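Local coordinates for programmed cell death 6-interacting protein (PDB 5WA1) that helps sort cargo into multivesicular bodies and serves in cytokinesis and membrane repair, this chain being its Bro1 domain, within which CHMP4 proteins are bound, at residues A[334-337]-A[341-344]; A[280-285]-A[296-301]. One frame throughout, in Å; residues are numbered along the deposited sequence.

Contact 1 (A[334-337]-A[341-344])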
loop_
_atom_site.group_PDB
_atom_site.type_symbol
_atom_site.label_atom_id
_atom_site.label_comp_id
_atom_site.label_asym_id
_atom_site.label_seq_id
_atom_site.Cartn_x
_atom_site.Cartn_y
_atom_site.Cartn_z
ATOM N N LYS A 334 -19.391 -33.745 -16.568
ATOM C CA LYS A 334 -20.423 -34.409 -17.355
ATOM C C LYS A 334 -19.872 -34.861 -18.704
ATOM O O LYS A 334 -20.053 -36.019 -19.108
ATOM C CB LYS A 334 -21.619 -33.473 -17.544
ATOM C CG LYS A 334 -22.828 -34.146 -18.186
ATOM C CD LYS A 334 -23.989 -33.178 -18.342
ATOM C CE LYS A 334 -24.049 -32.588 -19.745
ATOM N NZ LYS A 334 -24.609 -33.543 -20.753
ATOM N N ASP A 335 -19.183 -33.962 -19.412
ATOM C CA ASP A 335 -18.651 -34.334 -20.720
ATOM C C ASP A 335 -17.466 -35.286 -20.608
ATOM O O ASP A 335 -17.262 -36.121 -21.492
ATOM C CB ASP A 335 -18.255 -33.083 -21.509
ATOM C CG ASP A 335 -19.450 -32.379 -22.134
ATOM O OD1 ASP A 335 -20.536 -32.991 -22.201
ATOM O OD2 ASP A 335 -19.298 -31.214 -22.568
ATOM N N ASN A 336 -16.654 -35.173 -19.548
ATOM C CA ASN A 336 -15.502 -36.065 -19.460
ATOM C C ASN A 336 -15.928 -37.498 -19.152
ATOM O O ASN A 336 -15.350 -38.449 -19.690
ATOM C CB ASN A 336 -14.504 -35.576 -18.417
ATOM C CG ASN A 336 -13.204 -36.353 -18.472
ATOM O OD1 ASN A 336 -12.636 -36.542 -19.552
ATOM N ND2 ASN A 336 -12.747 -36.848 -17.326
ATOM N N ASP A 337 -16.931 -37.673 -18.284
ATOM C CA ASP A 337 -17.402 -39.018 -17.963
ATOM C C ASP A 337 -18.114 -39.660 -19.137
ATOM O O ASP A 337 -18.107 -40.891 -19.275
ATOM C CB ASP A 337 -18.348 -38.987 -16.765
ATOM C CG ASP A 337 -17.663 -38.559 -15.491
ATOM O OD1 ASP A 337 -16.438 -38.782 -15.366
ATOM O OD2 ASP A 337 -18.358 -38.001 -14.612
ATOM N N HIS A 341 -13.330 -39.274 -21.324
ATOM C CA HIS A 341 -12.729 -40.232 -20.391
ATOM C C HIS A 341 -11.254 -39.929 -20.122
ATOM O O HIS A 341 -10.433 -40.841 -19.993
ATOM C CB HIS A 341 -12.910 -41.665 -20.888
ATOM C CG HIS A 341 -14.342 -42.052 -21.058
ATOM N ND1 HIS A 341 -14.807 -42.738 -22.157
ATOM C CD2 HIS A 341 -15.419 -41.837 -20.265
ATOM C CE1 HIS A 341 -16.107 -42.937 -22.033
ATOM N NE2 HIS A 341 -16.503 -42.397 -20.895
ATOM N N ASP A 342 -10.912 -38.637 -20.048
ATOM C CA ASP A 342 -9.599 -38.237 -19.561
ATOM C C ASP A 342 -9.445 -38.642 -18.103
ATOM O O ASP A 342 -10.367 -38.478 -17.299
ATOM C CB ASP A 342 -9.419 -36.715 -19.654
ATOM C CG ASP A 342 -8.954 -36.236 -21.031
ATOM O OD1 ASP A 342 -8.963 -37.018 -21.988
ATOM O OD2 ASP A 342 -8.560 -35.053 -21.141
ATOM N N ARG A 343 -8.267 -39.143 -17.748
ATOM C CA ARG A 343 -7.949 -39.308 -16.338
ATOM C C ARG A 343 -7.772 -37.938 -15.698
ATOM O O ARG A 343 -7.151 -37.039 -16.275
ATOM C CB ARG A 343 -6.678 -40.131 -16.148
ATOM C CG ARG A 343 -6.412 -40.465 -14.690
ATOM C CD ARG A 343 -4.936 -40.690 -14.404
ATOM N NE ARG A 343 -4.519 -39.982 -13.195
ATOM C CZ ARG A 343 -4.577 -40.492 -11.969
ATOM N NH1 ARG A 343 -5.029 -41.728 -11.777
ATOM N NH2 ARG A 343 -4.177 -39.769 -10.930
ATOM N N VAL A 344 -8.343 -37.766 -14.513
ATOM C CA VAL A 344 -8.202 -36.530 -13.750
ATOM C C VAL A 344 -6.939 -36.658 -12.903
ATOM O O VAL A 344 -6.904 -37.505 -11.997
ATOM C CB VAL A 344 -9.433 -36.248 -12.882
ATOM C CG1 VAL A 344 -9.218 -34.973 -12.062
ATOM C CG2 VAL A 344 -10.673 -36.130 -13.756
#
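At the C-terminal end of helix 319-340 the chain folds back so that Asn336 grips His341 and Asp342 with both its carbonyl and its side chain. Asn336 O takes the N-H of His341 at 2.7 Å, five residues on and therefore across a wider turn than an alpha helix uses. The primary amide then clasps the backbone of Asp342 at two points: Asn336 OD1 accepts Asp342 N at 2.8 Å, a bent bond with the donor tilted from the carbonyl plane, while Asn336 ND2 donates to Asp342 O at 2.9 Å, almost straight (178°) and on a lone pair. Two bonds to one residue fix the amide's rotation. With chi1 at -171°, CG swings away from the backbone N of Asn336 toward the loop that leaves the helix. The chain leaves the helix at His341, where phi turns positive (57°). The His341 ring lies with an edge toward Asp337, and its NE2 makes a short (2.7 Å) but sharply bent, hence weak, hydrogen bond to Asp337 O. Asp342 CB sits 3.2 Å from Asn336 OD1, and the Asp342 carboxylate plane stands steeply to the amide; Asp342 OD2 accepts a hydrogen bond from Gly292 N at the start of helix 291-311.

Contact 2 (A[280-285]-A[296-301])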
loop_
_atom_site.group_PDB
_atom_site.type_symbol
_atom_site.label_atom_id
_atom_site.label_comp_id
_atom_site.label_asym_id
_atom_site.label_seq_id
_atom_site.Cartn_x
_atom_site.Cartn_y
_atom_site.Cartn_z
ATOM N N HIS A 280 -8.198 -19.629 -14.186
ATOM C CA HIS A 280 -7.738 -19.193 -15.495
ATOM C C HIS A 280 -6.786 -20.201 -16.119
ATOM O O HIS A 280 -6.772 -20.359 -17.344
ATOM C CB HIS A 280 -7.107 -17.806 -15.395
ATOM C CG HIS A 280 -8.123 -16.730 -15.176
ATOM N ND1 HIS A 280 -8.892 -16.225 -16.198
ATOM C CD2 HIS A 280 -8.547 -16.116 -14.043
ATOM C CE1 HIS A 280 -9.728 -15.323 -15.715
ATOM N NE2 HIS A 280 -9.542 -15.241 -14.409
ATOM N N GLN A 281 -6.006 -20.911 -15.307
ATOM C CA GLN A 281 -5.203 -21.987 -15.870
ATOM C C GLN A 281 -6.084 -23.111 -16.400
ATOM O O GLN A 281 -5.729 -23.748 -17.394
ATOM C CB GLN A 281 -4.219 -22.516 -14.827
ATOM C CG GLN A 281 -3.121 -23.402 -15.416
ATOM C CD GLN A 281 -2.122 -22.605 -16.226
ATOM O OE1 GLN A 281 -2.063 -21.378 -16.121
ATOM N NE2 GLN A 281 -1.330 -23.292 -17.041
ATOM N N SER A 282 -7.237 -23.353 -15.768
ATOM C CA SER A 282 -8.136 -24.399 -16.237
ATOM C C SER A 282 -8.738 -24.052 -17.598
ATOM O O SER A 282 -8.965 -24.949 -18.424
ATOM C CB SER A 282 -9.243 -24.658 -15.205
ATOM O OG SER A 282 -10.306 -23.722 -15.374
ATOM N N ILE A 283 -9.017 -22.771 -17.846
ATOM C CA ILE A 283 -9.495 -22.344 -19.161
ATOM C C ILE A 283 -8.450 -22.644 -20.230
ATOM O O ILE A 283 -8.775 -23.134 -21.321
ATOM C CB ILE A 283 -9.858 -20.843 -19.135
ATOM C CG1 ILE A 283 -11.030 -20.596 -18.185
ATOM C CG2 ILE A 283 -10.167 -20.329 -20.558
ATOM C CD1 ILE A 283 -11.376 -19.132 -18.016
ATOM N N LEU A 284 -7.181 -22.341 -19.938
ATOM C CA LEU A 284 -6.103 -22.700 -20.855
ATOM C C LEU A 284 -6.061 -24.204 -21.084
ATOM O O LEU A 284 -5.930 -24.660 -22.225
ATOM C CB LEU A 284 -4.762 -22.214 -20.303
ATOM C CG LEU A 284 -3.526 -22.502 -21.160
ATOM C CD1 LEU A 284 -3.692 -21.959 -22.577
ATOM C CD2 LEU A 284 -2.283 -21.902 -20.503
ATOM N N ALA A 285 -6.173 -24.988 -20.013
ATOM C CA ALA A 285 -6.180 -26.443 -20.161
ATOM C C ALA A 285 -7.307 -26.889 -21.085
ATOM O O ALA A 285 -7.092 -27.727 -21.967
ATOM C CB ALA A 285 -6.312 -27.116 -18.795
ATOM N N ALA A 296 -9.208 -31.107 -12.697
ATOM C CA ALA A 296 -8.377 -31.079 -11.496
ATOM C C ALA A 296 -8.175 -29.655 -10.998
ATOM O O ALA A 296 -8.200 -29.399 -9.789
ATOM C CB ALA A 296 -7.025 -31.731 -11.771
ATOM N N ARG A 297 -7.982 -28.715 -11.921
ATOM C CA ARG A 297 -7.736 -27.337 -11.512
ATOM C C ARG A 297 -9.019 -26.664 -11.032
ATOM O O ARG A 297 -9.001 -25.924 -10.044
ATOM C CB ARG A 297 -7.082 -26.572 -12.662
ATOM C CG ARG A 297 -5.671 -27.089 -12.979
ATOM C CD ARG A 297 -4.911 -26.084 -13.818
ATOM N NE ARG A 297 -3.578 -26.539 -14.217
ATOM C CZ ARG A 297 -2.486 -26.462 -13.460
ATOM N NH1 ARG A 297 -2.549 -25.960 -12.227
ATOM N NH2 ARG A 297 -1.323 -26.893 -13.936
ATOM N N LEU A 298 -10.151 -26.950 -11.680
ATOM C CA LEU A 298 -11.428 -26.433 -11.196
ATOM C C LEU A 298 -11.775 -27.009 -9.829
ATOM O O LEU A 298 -12.369 -26.321 -8.990
ATOM C CB LEU A 298 -12.550 -26.748 -12.198
ATOM C CG LEU A 298 -12.579 -25.974 -13.530
ATOM C CD1 LEU A 298 -13.572 -26.599 -14.550
ATOM C CD2 LEU A 298 -12.909 -24.504 -13.305
ATOM N N GLN A 299 -11.434 -28.279 -9.591
ATOM C CA GLN A 299 -11.708 -28.862 -8.280
ATOM C C GLN A 299 -10.891 -28.168 -7.210
ATOM O O GLN A 299 -11.373 -27.956 -6.092
ATOM C CB GLN A 299 -11.422 -30.367 -8.274
ATOM C CG GLN A 299 -12.487 -31.169 -9.012
ATOM C CD GLN A 299 -12.202 -32.660 -9.071
ATOM O OE1 GLN A 299 -13.095 -33.454 -9.352
ATOM N NE2 GLN A 299 -10.958 -33.046 -8.814
ATOM N N HIS A 300 -9.651 -27.811 -7.536
ATOM C CA HIS A 300 -8.812 -27.100 -6.581
ATOM C C HIS A 300 -9.347 -25.695 -6.316
ATOM O O HIS A 300 -9.390 -25.250 -5.165
ATOM C CB HIS A 300 -7.377 -27.045 -7.098
ATOM C CG HIS A 300 -6.397 -26.531 -6.087
ATOM N ND1 HIS A 300 -5.266 -25.831 -6.438
ATOM C CD2 HIS A 300 -6.373 -26.635 -4.737
ATOM C CE1 HIS A 300 -4.591 -25.506 -5.347
ATOM N NE2 HIS A 300 -5.245 -25.976 -4.300
ATOM N N ALA A 301 -9.766 -24.989 -7.373
ATOM C CA ALA A 301 -10.367 -23.668 -7.209
ATOM C C ALA A 301 -11.648 -23.739 -6.384
ATOM O O ALA A 301 -11.898 -22.873 -5.537
ATOM C CB ALA A 301 -10.648 -23.040 -8.581
#
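Ser282 and Arg297 mark the closest backbone approach (CA to CA 5.6 Å) of two nearly antiparallel helical segments, whose axes come within 8.7 Å of each other at a crossing angle of -165°. The small side chain of Ser282 probably helps the helices come this close: its CB meets Arg297 CB at 3.8 Å. Its OG, held between the backbone N and carbonyl carbon by a chi1 of 84°, touches Leu298 CD2 at 3.4 Å while hydrogen-bonded to Tyr279 O, one turn back in its own helix, so the hydroxyl can face a hydrocarbon with its polarity satisfied. The pair is the hairpin of helices 262-287 and 291-311, part of the helical array of the Bro1 domain, a fold grouped with the TPR-like families. On the other flank Gln281 and Arg297 run side by side and point the same way. Gln281 CG rests over one face of the guanidinium, 3.4 Å from Arg297 NE and displaced toward the rim, and Gln281 CB lies 3.8 Å from Arg297 CD. The amide and guanidinium planes stand 77° apart, so this is aliphatic packing on a flat cation and not a stack of planes. Arg297 is buried yet well supplied: salt bridges from NE to Glu293 and from NH1 to Glu278, with NH2 donating to Asp351 O, should hold the guanidinium in place beneath Gln281 CG and probably offset its positive charge.

In the fold
Helix 291-311 supplies one side of contact 2 and is packed on by side chains of contact 1; the two centres are about 14 Å apart. Contact 2 is a buried helix-helix interface in which this helix meets 262-287 by van der Waals packing, without hydrogen bonds between the segments, the charge of Arg297 being met from outside them. Contact 1, at the surface, is local and polar: hydrogen bonds close the turn that ends helix 319-340, and Asn336 is its one buried residue. The loop that follows lies on helix 291-311, where Val344 CG1 packs 3.9 Å from Ala296 N and also near Gln299, while Leu298 of contact 2 touches helix 319-340. Both fall in the region that interacts with CHMP4 proteins.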